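Local structure of flavin-containing monooxygenase (Allium sativum, 6WPU) at residues Val36-Leu41 with Phe134-Glu139; Ser266-Thr271 with Gly275-His280; Ser84-Leu89 with Ser231-Arg236; Tyr298-Leu303 with Asn314-Leu319. The protein probably oxidises the sulfur of S-allyl-L-cysteine to a sulfoxide, as an FAD-dependent monooxygenase of garlic. All coordinates share one frame; numbering follows the deposited sequence.

Interactions 1, 3 and 4 lie deeper in the chain than interaction 2, whose centre lies about 30 Å from the centre of the chain. Interactions 1 and 3 are buried and each sets a loop against a helix, yet their chemistry differs: apolar and cation-pi contact against helix 32-43 in the first, a serine-carboxylate bond with a bridging water against helix 225-234 in the third. Interactions 2 and 4 are partly buried and both involve strands. Backbone bonds dominate the hairpin of interaction 2, whereas rings packed on a valine carry interaction 4. Interactions 3 and 4 each include an FAD-pocket residue, Leu89 and Phe302. None of the four touches another.

Interaction 1. Residues Val36-Leu41 with Phe134-Glu139; sequences VTAREL and FGVSRE
Ala38 begins the contact on helix 32-43, its CB lying 3.6 Å from Val136 CG1 in the loop that follows helix 120-133. At the next residue, Arg39 rests its N and CB against the other methyl, CG2, of the same valine. The rest of the arginine runs alongside Phe134: CG extends away from the backbone N (chi1 180°), and CD settles over one ring face, 3.4 Å from Phe134 CG. A bend at chi3 of 81° brings the guanidinium above that face, with Arg39 NH1 3.4 Å from Phe134 CE2 and the two planes nearly perpendicular, 87° apart. The cation-pi contact thus presents the guanidinium edge to the ring. Arg39 NE and NH2 both bond to Glu40 OE2, at 3.0 and 2.8 Å, from opposite faces of the carboxylate, while Asp102 and Glu348 pair with NH1 and NH2. A leucine in place of Arg39 would probably leave the Phe134 face without its cation and these carboxylates short of a counter-charge. The helix follows strand 24-28 and a GxGxxG-like turn, consistent with the dinucleotide-binding Rossmann fold of flavin-dependent monooxygenases, and Phe134 and Val136 cover its flank.

Interaction 2. Residues Ser266-Thr271 with Gly275-His280; sequences SMIKIT and GSVVFH
Ile268 and Val277 cross at a slant, with Ile268 CG2 3.7 Å from Val277 CG1, while Ile268 CG1 reaches Phe279 CE2 at 4.0 Å. Thr271 and Val277 share one face of the sheet, the methyl CG2 of Thr271 lying beside Val277 CG2 and pointing the same way. On the other face Ile270 and Val278 also run side by side; Ile270 CG2, held between backbone N and carbonyl carbon while CG1 extends away (chi1 -173°), sits 3.7 Å from Val278 CB. Met267 CG meets His280 CB at the outer end. Cutting Ile268 back to an alanine would probably open a gap against Val277 and leave the Phe279 ring less firmly supported.

Between the strands Val278 O accepts from both Lys269 N, at 2.7 Å in the carbonyl plane, and Ile270 N, a longer bond of 3.3 Å. The two residues facing one form a classic beta bulge, which shifts the register. Val278 N returns a nearly straight bond to Ile270 O (175°), and His280 N bonds to Met267 O. Strands 262-271 and 276-279 thus make an antiparallel hairpin in a mixed sheet, with strand 284-286 paired beyond the second strand and Ile268 and Phe279 packed on strand 217-221.

Interaction 3. Residues Ser84-Leu89 with Ser231-Arg236; sequences SLYKSL and SRDVAR. With SO4 (sulfate ion), chain D.
Ser88 and Asp233 make the direct polar link between the loop of residues 84-89 and helix 225-234. Ser88 OG donates to Asp233 OD1 at 2.8 Å, reaching it from above the carboxylate, 61° out of its plane. The serine hydroxyl lies between its backbone N and carbonyl carbon, whereas the aspartate carboxylate swings away from its own backbone N (chi1 -158°) to meet the loop.

A water gives the second polar route. It accepts from Ser88 N at 2.9 Å and donates to Asp233 OD2 at 2.8 Å, so that both carboxylate oxygens are tied to the same serine, one through its side chain and the other through its backbone amide. Tyr207 OH also bonds to OD2, which helps to fix the rotation of the buried carboxylate.

Van der Waals contact is slight: Tyr86 CD2 comes to 4.1 Å from Asp233 OD2, the ring and carboxylate sliding past each other with their planes 37° apart. The ring is further packed by Asp229 and Ile230 of the helix.

Beside the contact, Arg232 holds a sulfate ion with two bonds, NH1 to O1 at 3.0 Å and NH2 to O3 at 2.6 Å, both nearly straight; its NH2 also pairs with Asp229. Arg90 also binds this ion, which probably comes from the crystallisation liquor.

Residues Tyr86 to Leu89 form a type I beta turn, closed by Leu89 N to Tyr86 O. Since Leu89 touches FAD, the arrangement is that of a flavin-pocket loop anchored through its turn to a neighbouring helix.

Interaction 4. Residues Tyr298-Leu303 with Asn314-Leu319; sequences YNFPFL and NRVGPL
The contact belongs to the beta hairpin of strands 310-312 and 315-317, whose second strand faces the loop leaving strand 296-297. Tyr298 and Val316 form its centre. Val316 CG2 stands over one face of the tyrosine ring, 3.4 Å from Tyr298 CG and 3.7 Å from the ring centroid, a CH-pi contact displaced toward the rim at CG and CD1. With Val316 CG1 extended away from its backbone N (chi1 179°), the two methyls part: CG2 serves Tyr298, while CG1 approaches Phe300 CE1 obliquely at 3.9 Å. The valine thus meets two aromatic side chains, one with each methyl.

The polar element comes from Asn314, in the turn of the hairpin. Its OD1 accepts from Tyr298 N at 3.3 Å, a long bond whose donor is tilted 30° from the carbonyl plane. The two side chains cross at about a right angle, ring and amide planes 73° apart, with OD1 also 3.3 Å from Tyr298 CD1. Asn314 ND2 donates to Tyr296 O, so the amide holds the backbone where strand 296-297 passes into the loop. Tyr298 OH bonds to Ile337 O, fixing the far end of the ring.

Val311 of the first hairpin strand packs against Tyr298, Phe300 and Val316. The loop goes on into a type I turn from Phe300 to Leu303, where Phe302 touches FAD. The whole is a hairpin packed against a loop lining the flavin pocket.

Interaction 1. Residues Val36-Leu41 with Phe134-Glu139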
# COMPACT_ATOMS: atom_id res chain seq x y z
N VAL A 36 9.31 8.37 -6.64
CA VAL A 36 10.17 9.15 -5.75
C VAL A 36 11.55 8.51 -5.66
O VAL A 36 12.56 9.21 -5.52
CB VAL A 36 9.49 9.36 -4.38
CG1 VAL A 36 9.50 8.09 -3.51
CG2 VAL A 36 10.13 10.55 -3.65
N THR A 37 11.63 7.18 -5.80
CA THR A 37 12.93 6.51 -5.81
C THR A 37 13.77 6.99 -6.98
O THR A 37 14.97 7.24 -6.83
CB THR A 37 12.75 4.99 -5.84
OG1 THR A 37 12.12 4.55 -4.64
CG2 THR A 37 14.11 4.28 -5.95
N ALA A 38 13.15 7.13 -8.16
CA ALA A 38 13.86 7.64 -9.32
C ALA A 38 14.41 9.04 -9.06
O ALA A 38 15.55 9.34 -9.41
CB ALA A 38 12.94 7.65 -10.54
N ARG A 39 13.59 9.90 -8.44
CA ARG A 39 14.05 11.25 -8.13
C ARG A 39 15.22 11.23 -7.16
O ARG A 39 16.25 11.88 -7.40
CB ARG A 39 12.90 12.08 -7.56
CG ARG A 39 13.29 13.51 -7.21
CD ARG A 39 12.14 14.20 -6.48
NE ARG A 39 12.12 13.84 -5.07
CZ ARG A 39 11.34 14.42 -4.15
NH1 ARG A 39 10.49 15.38 -4.49
NH2 ARG A 39 11.42 14.02 -2.88
N GLU A 40 15.11 10.45 -6.08
CA GLU A 40 16.14 10.48 -5.05
C GLU A 40 17.45 9.86 -5.53
O GLU A 40 18.52 10.31 -5.13
CB GLU A 40 15.63 9.77 -3.79
CG GLU A 40 14.45 10.48 -3.13
CD GLU A 40 14.80 11.91 -2.70
OE1 GLU A 40 15.87 12.11 -2.08
OE2 GLU A 40 14.01 12.84 -2.99
N LEU A 41 17.38 8.83 -6.38
CA LEU A 41 18.59 8.30 -6.98
C LEU A 41 19.25 9.34 -7.89
O LEU A 41 20.47 9.52 -7.85
CB LEU A 41 18.29 7.01 -7.76
CG LEU A 41 17.92 5.80 -6.90
CD1 LEU A 41 17.32 4.65 -7.74
CD2 LEU A 41 19.13 5.32 -6.14
N PHE A 134 9.81 16.74 -11.46
CA PHE A 134 11.14 16.25 -11.15
C PHE A 134 11.74 15.42 -12.28
O PHE A 134 12.71 14.69 -12.07
CB PHE A 134 11.09 15.49 -9.82
CG PHE A 134 10.62 16.36 -8.67
CD1 PHE A 134 11.42 17.39 -8.19
CD2 PHE A 134 9.36 16.20 -8.12
CE1 PHE A 134 11.00 18.21 -7.16
CE2 PHE A 134 8.92 17.01 -7.08
CZ PHE A 134 9.74 18.02 -6.60
N GLY A 135 11.19 15.55 -13.49
CA GLY A 135 11.77 14.95 -14.68
C GLY A 135 11.82 13.44 -14.67
O GLY A 135 12.64 12.86 -15.38
N VAL A 136 10.98 12.80 -13.87
CA VAL A 136 11.00 11.34 -13.76
C VAL A 136 10.14 10.68 -14.84
O VAL A 136 10.57 9.69 -15.44
CB VAL A 136 10.54 10.91 -12.35
CG1 VAL A 136 10.33 9.39 -12.31
CG2 VAL A 136 11.54 11.33 -11.30
N SER A 137 8.94 11.20 -15.09
CA SER A 137 7.99 10.54 -15.98
C SER A 137 8.59 10.26 -17.35
O SER A 137 8.43 9.16 -17.91
CB SER A 137 6.74 11.41 -16.15
OG SER A 137 5.99 11.51 -14.97
N ARG A 138 9.28 11.25 -17.92
CA ARG A 138 9.79 11.13 -19.27
C ARG A 138 10.83 10.02 -19.41
O ARG A 138 11.13 9.61 -20.53
CB ARG A 138 10.38 12.46 -19.71
CG ARG A 138 11.65 12.77 -18.94
CD ARG A 138 12.17 14.18 -19.14
NE ARG A 138 13.19 14.45 -18.12
CZ ARG A 138 14.02 15.48 -18.13
NH1 ARG A 138 13.97 16.36 -19.13
NH2 ARG A 138 14.91 15.62 -17.16
N GLU A 139 11.38 9.53 -18.30
CA GLU A 139 12.41 8.50 -18.35
C GLU A 139 11.87 7.09 -18.08
O GLU A 139 12.62 6.12 -18.20
CB GLU A 139 13.52 8.83 -17.35
CG GLU A 139 14.07 10.24 -17.56
CD GLU A 139 15.27 10.56 -16.69
OE1 GLU A 139 15.76 9.65 -15.98
OE2 GLU A 139 15.74 11.73 -16.73

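Interaction 2. Residues Ser266-Thr271 with Gly275-His280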
# COMPACT_ATOMS: atom_id res chain seq x y z
N SER A 266 -19.43 -9.38 14.57
CA SER A 266 -18.07 -9.76 14.92
C SER A 266 -17.49 -10.72 13.89
O SER A 266 -16.41 -10.47 13.34
CB SER A 266 -18.06 -10.38 16.32
OG SER A 266 -16.73 -10.43 16.80
N MET A 267 -18.18 -11.81 13.60
CA MET A 267 -17.60 -12.81 12.72
C MET A 267 -18.68 -13.75 12.23
O MET A 267 -19.71 -13.94 12.88
CB MET A 267 -16.51 -13.62 13.43
CG MET A 267 -17.05 -14.39 14.62
SD MET A 267 -15.78 -15.23 15.58
CE MET A 267 -15.39 -16.62 14.51
N ILE A 268 -18.43 -14.34 11.06
CA ILE A 268 -19.27 -15.42 10.57
C ILE A 268 -19.05 -16.65 11.43
O ILE A 268 -17.92 -17.09 11.64
CB ILE A 268 -18.97 -15.72 9.09
CG1 ILE A 268 -19.25 -14.50 8.22
CG2 ILE A 268 -19.81 -16.92 8.64
CD1 ILE A 268 -18.85 -14.68 6.75
N LYS A 269 -20.14 -17.21 11.94
CA LYS A 269 -20.08 -18.47 12.65
C LYS A 269 -20.16 -19.66 11.70
O LYS A 269 -19.40 -20.62 11.85
CB LYS A 269 -21.19 -18.52 13.70
CG LYS A 269 -21.62 -19.89 14.15
CD LYS A 269 -22.53 -19.76 15.35
CE LYS A 269 -23.57 -20.85 15.39
NZ LYS A 269 -24.62 -20.58 16.41
N ILE A 270 -21.06 -19.60 10.72
CA ILE A 270 -21.27 -20.71 9.79
C ILE A 270 -21.97 -20.15 8.56
O ILE A 270 -22.78 -19.22 8.66
CB ILE A 270 -22.06 -21.87 10.45
CG1 ILE A 270 -22.13 -23.10 9.55
CG2 ILE A 270 -23.49 -21.46 10.85
CD1 ILE A 270 -20.77 -23.64 9.18
N THR A 271 -21.64 -20.69 7.38
CA THR A 271 -22.43 -20.49 6.18
C THR A 271 -23.13 -21.81 5.80
O THR A 271 -22.59 -22.89 6.01
CB THR A 271 -21.57 -19.98 5.01
OG1 THR A 271 -20.53 -20.91 4.70
CG2 THR A 271 -20.93 -18.63 5.37
N GLY A 275 -27.83 -20.84 1.52
CA GLY A 275 -27.50 -19.46 1.32
C GLY A 275 -27.44 -18.63 2.58
O GLY A 275 -26.95 -17.50 2.53
N SER A 276 -27.90 -19.15 3.71
CA SER A 276 -27.91 -18.37 4.94
C SER A 276 -26.50 -18.28 5.53
O SER A 276 -25.66 -19.17 5.36
CB SER A 276 -28.88 -18.95 5.96
OG SER A 276 -28.68 -20.34 6.14
N VAL A 277 -26.25 -17.16 6.22
CA VAL A 277 -25.02 -16.92 6.96
C VAL A 277 -25.40 -16.57 8.39
O VAL A 277 -26.24 -15.70 8.62
CB VAL A 277 -24.19 -15.79 6.33
CG1 VAL A 277 -22.95 -15.50 7.17
CG2 VAL A 277 -23.80 -16.15 4.89
N VAL A 278 -24.81 -17.28 9.35
CA VAL A 278 -25.08 -17.06 10.77
C VAL A 278 -23.87 -16.39 11.39
O VAL A 278 -22.73 -16.84 11.19
CB VAL A 278 -25.42 -18.38 11.49
CG1 VAL A 278 -25.97 -18.11 12.90
CG2 VAL A 278 -26.40 -19.18 10.68
N PHE A 279 -24.09 -15.28 12.08
CA PHE A 279 -23.01 -14.59 12.74
C PHE A 279 -22.91 -15.06 14.18
O PHE A 279 -23.83 -15.69 14.72
CB PHE A 279 -23.22 -13.07 12.67
CG PHE A 279 -23.14 -12.52 11.27
CD1 PHE A 279 -24.29 -12.37 10.51
CD2 PHE A 279 -21.92 -12.17 10.71
CE1 PHE A 279 -24.23 -11.88 9.21
CE2 PHE A 279 -21.85 -11.68 9.42
CZ PHE A 279 -23.01 -11.53 8.67
N HIS A 280 -21.76 -14.80 14.81
CA HIS A 280 -21.58 -15.22 16.19
C HIS A 280 -22.62 -14.60 17.11
O HIS A 280 -23.03 -15.24 18.09
CB HIS A 280 -20.18 -14.87 16.68
CG HIS A 280 -20.03 -14.96 18.17
ND1 HIS A 280 -19.79 -16.16 18.81
CD2 HIS A 280 -20.11 -14.02 19.13
CE1 HIS A 280 -19.72 -15.94 20.11
NE2 HIS A 280 -19.91 -14.66 20.33

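Interaction 3. Residues Ser84-Leu89 with Ser231-Arg236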
# COMPACT_ATOMS: atom_id res chain seq x y z
N SER A 84 -6.62 -1.73 -7.09
CA SER A 84 -7.75 -2.11 -6.25
C SER A 84 -8.72 -0.96 -5.98
O SER A 84 -9.64 -1.14 -5.18
CB SER A 84 -7.25 -2.66 -4.91
OG SER A 84 -6.31 -3.70 -5.11
N LEU A 85 -8.51 0.22 -6.56
CA LEU A 85 -9.38 1.34 -6.21
C LEU A 85 -10.79 1.10 -6.71
O LEU A 85 -10.99 0.59 -7.82
CB LEU A 85 -8.87 2.64 -6.83
CG LEU A 85 -7.51 3.21 -6.47
CD1 LEU A 85 -7.26 4.47 -7.33
CD2 LEU A 85 -7.44 3.54 -5.01
N TYR A 86 -11.78 1.50 -5.91
CA TYR A 86 -13.16 1.56 -6.40
C TYR A 86 -13.48 2.99 -6.81
O TYR A 86 -12.76 3.94 -6.46
CB TYR A 86 -14.15 1.03 -5.35
CG TYR A 86 -13.96 1.59 -3.96
CD1 TYR A 86 -13.06 1.00 -3.07
CD2 TYR A 86 -14.68 2.71 -3.53
CE1 TYR A 86 -12.86 1.52 -1.80
CE2 TYR A 86 -14.50 3.22 -2.24
CZ TYR A 86 -13.59 2.63 -1.40
OH TYR A 86 -13.40 3.12 -0.14
N LYS A 87 -14.56 3.15 -7.57
CA LYS A 87 -14.74 4.40 -8.31
C LYS A 87 -14.92 5.61 -7.38
O LYS A 87 -14.42 6.70 -7.67
CB LYS A 87 -15.91 4.28 -9.27
CG LYS A 87 -16.15 5.55 -10.11
CD LYS A 87 -17.21 5.29 -11.18
CE LYS A 87 -17.63 6.54 -11.92
NZ LYS A 87 -18.68 7.30 -11.17
N SER A 88 -15.64 5.44 -6.27
CA SER A 88 -15.91 6.58 -5.40
C SER A 88 -14.82 6.84 -4.37
O SER A 88 -14.97 7.76 -3.56
CB SER A 88 -17.25 6.39 -4.67
OG SER A 88 -17.16 5.27 -3.83
N LEU A 89 -13.72 6.08 -4.39
CA LEU A 89 -12.74 6.16 -3.31
C LEU A 89 -12.22 7.59 -3.15
O LEU A 89 -11.89 8.26 -4.13
CB LEU A 89 -11.58 5.20 -3.57
CG LEU A 89 -10.51 5.19 -2.46
CD1 LEU A 89 -10.01 3.76 -2.19
CD2 LEU A 89 -9.32 6.16 -2.78
N SER A 231 -18.44 -0.94 2.54
CA SER A 231 -19.78 -1.21 3.05
C SER A 231 -20.71 -0.03 2.84
O SER A 231 -21.84 -0.19 2.37
CB SER A 231 -19.72 -1.57 4.53
OG SER A 231 -18.90 -2.70 4.73
N ARG A 232 -20.24 1.18 3.19
CA ARG A 232 -21.09 2.35 3.01
C ARG A 232 -21.37 2.60 1.53
O ARG A 232 -22.49 2.98 1.16
CB ARG A 232 -20.44 3.57 3.66
CG ARG A 232 -20.40 3.49 5.18
CD ARG A 232 -20.08 4.83 5.82
NE ARG A 232 -18.78 5.32 5.38
CZ ARG A 232 -18.61 6.37 4.59
NH1 ARG A 232 -19.67 7.07 4.16
NH2 ARG A 232 -17.39 6.72 4.23
N ASP A 233 -20.37 2.37 0.67
CA ASP A 233 -20.56 2.51 -0.77
C ASP A 233 -21.60 1.52 -1.27
O ASP A 233 -22.54 1.90 -1.98
CB ASP A 233 -19.22 2.32 -1.49
CG ASP A 233 -19.20 2.96 -2.87
OD1 ASP A 233 -19.56 4.15 -3.00
OD2 ASP A 233 -18.78 2.27 -3.83
N VAL A 234 -21.45 0.24 -0.91
CA VAL A 234 -22.39 -0.80 -1.30
C VAL A 234 -23.78 -0.51 -0.75
O VAL A 234 -24.79 -0.74 -1.42
CB VAL A 234 -21.86 -2.18 -0.84
CG1 VAL A 234 -22.93 -3.26 -0.98
CG2 VAL A 234 -20.62 -2.55 -1.64
N ALA A 235 -23.85 0.03 0.47
CA ALA A 235 -25.14 0.31 1.09
C ALA A 235 -25.95 1.36 0.34
O ALA A 235 -27.16 1.48 0.60
CB ALA A 235 -24.94 0.75 2.55
N ARG A 236 -25.34 2.08 -0.61
CA ARG A 236 -26.08 3.03 -1.43
C ARG A 236 -27.15 2.35 -2.28
O ARG A 236 -28.16 2.97 -2.63
CB ARG A 236 -25.13 3.81 -2.35
CG ARG A 236 -24.07 4.69 -1.66
CD ARG A 236 -23.34 5.53 -2.74
NE ARG A 236 -24.36 6.21 -3.54
CZ ARG A 236 -24.31 6.38 -4.86
NH1 ARG A 236 -23.26 5.93 -5.55
NH2 ARG A 236 -25.31 7.00 -5.49
S SO4 D . -17.68 9.73 2.29
O1 SO4 D . -19.08 9.29 2.27
O2 SO4 D . -17.51 10.65 3.41
O3 SO4 D . -16.80 8.59 2.51
O4 SO4 D . -17.33 10.35 1.01
O HOH W 1 -17.48 3.15 -6.18

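Interaction 4. Residues Tyr298-Leu303 with Asn314-Leu319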
# COMPACT_ATOMS: atom_id res chain seq x y z
N TYR A 298 2.46 -9.84 0.03
CA TYR A 298 3.62 -9.48 -0.78
C TYR A 298 3.80 -10.52 -1.87
O TYR A 298 3.51 -11.70 -1.67
CB TYR A 298 4.87 -9.42 0.10
CG TYR A 298 4.77 -8.36 1.17
CD1 TYR A 298 4.37 -8.69 2.47
CD2 TYR A 298 5.03 -7.02 0.88
CE1 TYR A 298 4.27 -7.72 3.46
CE2 TYR A 298 4.93 -6.04 1.85
CZ TYR A 298 4.53 -6.40 3.15
OH TYR A 298 4.42 -5.45 4.15
N ASN A 299 4.29 -10.08 -3.02
CA ASN A 299 4.41 -10.99 -4.16
C ASN A 299 5.48 -10.45 -5.10
O ASN A 299 5.26 -9.40 -5.72
CB ASN A 299 3.05 -11.12 -4.86
CG ASN A 299 3.05 -12.17 -5.94
OD1 ASN A 299 3.59 -13.25 -5.78
ND2 ASN A 299 2.44 -11.84 -7.08
N PHE A 300 6.62 -11.15 -5.21
CA PHE A 300 7.70 -10.79 -6.14
C PHE A 300 8.08 -11.99 -7.00
O PHE A 300 9.18 -12.54 -6.85
CB PHE A 300 8.98 -10.34 -5.43
CG PHE A 300 8.76 -9.62 -4.17
CD1 PHE A 300 8.91 -10.28 -2.96
CD2 PHE A 300 8.49 -8.27 -4.17
CE1 PHE A 300 8.73 -9.60 -1.77
CE2 PHE A 300 8.31 -7.58 -2.99
CZ PHE A 300 8.43 -8.26 -1.78
N PRO A 301 7.23 -12.39 -7.93
CA PRO A 301 7.54 -13.59 -8.72
C PRO A 301 8.84 -13.47 -9.53
O PRO A 301 9.53 -14.48 -9.77
CB PRO A 301 6.31 -13.75 -9.62
CG PRO A 301 5.67 -12.37 -9.66
CD PRO A 301 5.96 -11.75 -8.33
N PHE A 302 9.24 -12.27 -9.89
CA PHE A 302 10.41 -12.08 -10.73
C PHE A 302 11.72 -12.23 -9.97
O PHE A 302 12.78 -12.30 -10.59
CB PHE A 302 10.34 -10.70 -11.38
CG PHE A 302 10.02 -9.61 -10.39
CD1 PHE A 302 11.03 -9.04 -9.63
CD2 PHE A 302 8.72 -9.18 -10.20
CE1 PHE A 302 10.75 -8.02 -8.71
CE2 PHE A 302 8.43 -8.16 -9.28
CZ PHE A 302 9.46 -7.58 -8.53
N LEU A 303 11.68 -12.25 -8.64
CA LEU A 303 12.88 -12.02 -7.84
C LEU A 303 13.53 -13.34 -7.48
O LEU A 303 12.92 -14.17 -6.78
CB LEU A 303 12.53 -11.21 -6.60
CG LEU A 303 13.73 -10.82 -5.75
CD1 LEU A 303 14.80 -10.12 -6.60
CD2 LEU A 303 13.28 -9.95 -4.59
N ASN A 314 3.41 -12.96 5.18
CA ASN A 314 3.63 -11.52 5.09
C ASN A 314 4.81 -11.03 5.92
O ASN A 314 4.86 -9.85 6.30
CB ASN A 314 2.36 -10.73 5.41
CG ASN A 314 1.53 -10.48 4.18
OD1 ASN A 314 1.93 -10.90 3.08
ND2 ASN A 314 0.39 -9.84 4.33
N ARG A 315 5.78 -11.90 6.19
CA ARG A 315 7.11 -11.48 6.64
C ARG A 315 8.06 -11.60 5.46
O ARG A 315 8.32 -12.71 4.96
CB ARG A 315 7.60 -12.30 7.83
CG ARG A 315 9.08 -12.09 8.12
CD ARG A 315 9.50 -12.86 9.35
NE ARG A 315 8.93 -12.29 10.57
CZ ARG A 315 9.13 -12.78 11.78
NH1 ARG A 315 9.87 -13.87 11.94
NH2 ARG A 315 8.62 -12.18 12.84
N VAL A 316 8.55 -10.46 4.98
CA VAL A 316 9.50 -10.43 3.87
C VAL A 316 10.91 -10.33 4.44
O VAL A 316 11.18 -9.49 5.30
CB VAL A 316 9.23 -9.24 2.93
CG1 VAL A 316 10.26 -9.23 1.81
CG2 VAL A 316 7.83 -9.29 2.39
N GLY A 317 11.81 -11.17 3.95
CA GLY A 317 13.21 -10.91 4.19
C GLY A 317 14.03 -12.12 4.57
O GLY A 317 13.85 -13.22 4.02
N PRO A 318 14.94 -11.96 5.55
CA PRO A 318 15.12 -10.79 6.43
C PRO A 318 15.49 -9.46 5.74
O PRO A 318 16.24 -9.45 4.75
CB PRO A 318 16.25 -11.24 7.37
CG PRO A 318 16.96 -12.33 6.64
CD PRO A 318 15.88 -13.04 5.88
N LEU A 319 14.91 -8.36 6.23
CA LEU A 319 15.12 -7.02 5.68
C LEU A 319 15.55 -6.09 6.80
O LEU A 319 14.79 -5.88 7.76
CB LEU A 319 13.87 -6.47 5.00
CG LEU A 319 13.37 -7.17 3.73
CD1 LEU A 319 12.19 -6.41 3.16
CD2 LEU A 319 14.50 -7.30 2.71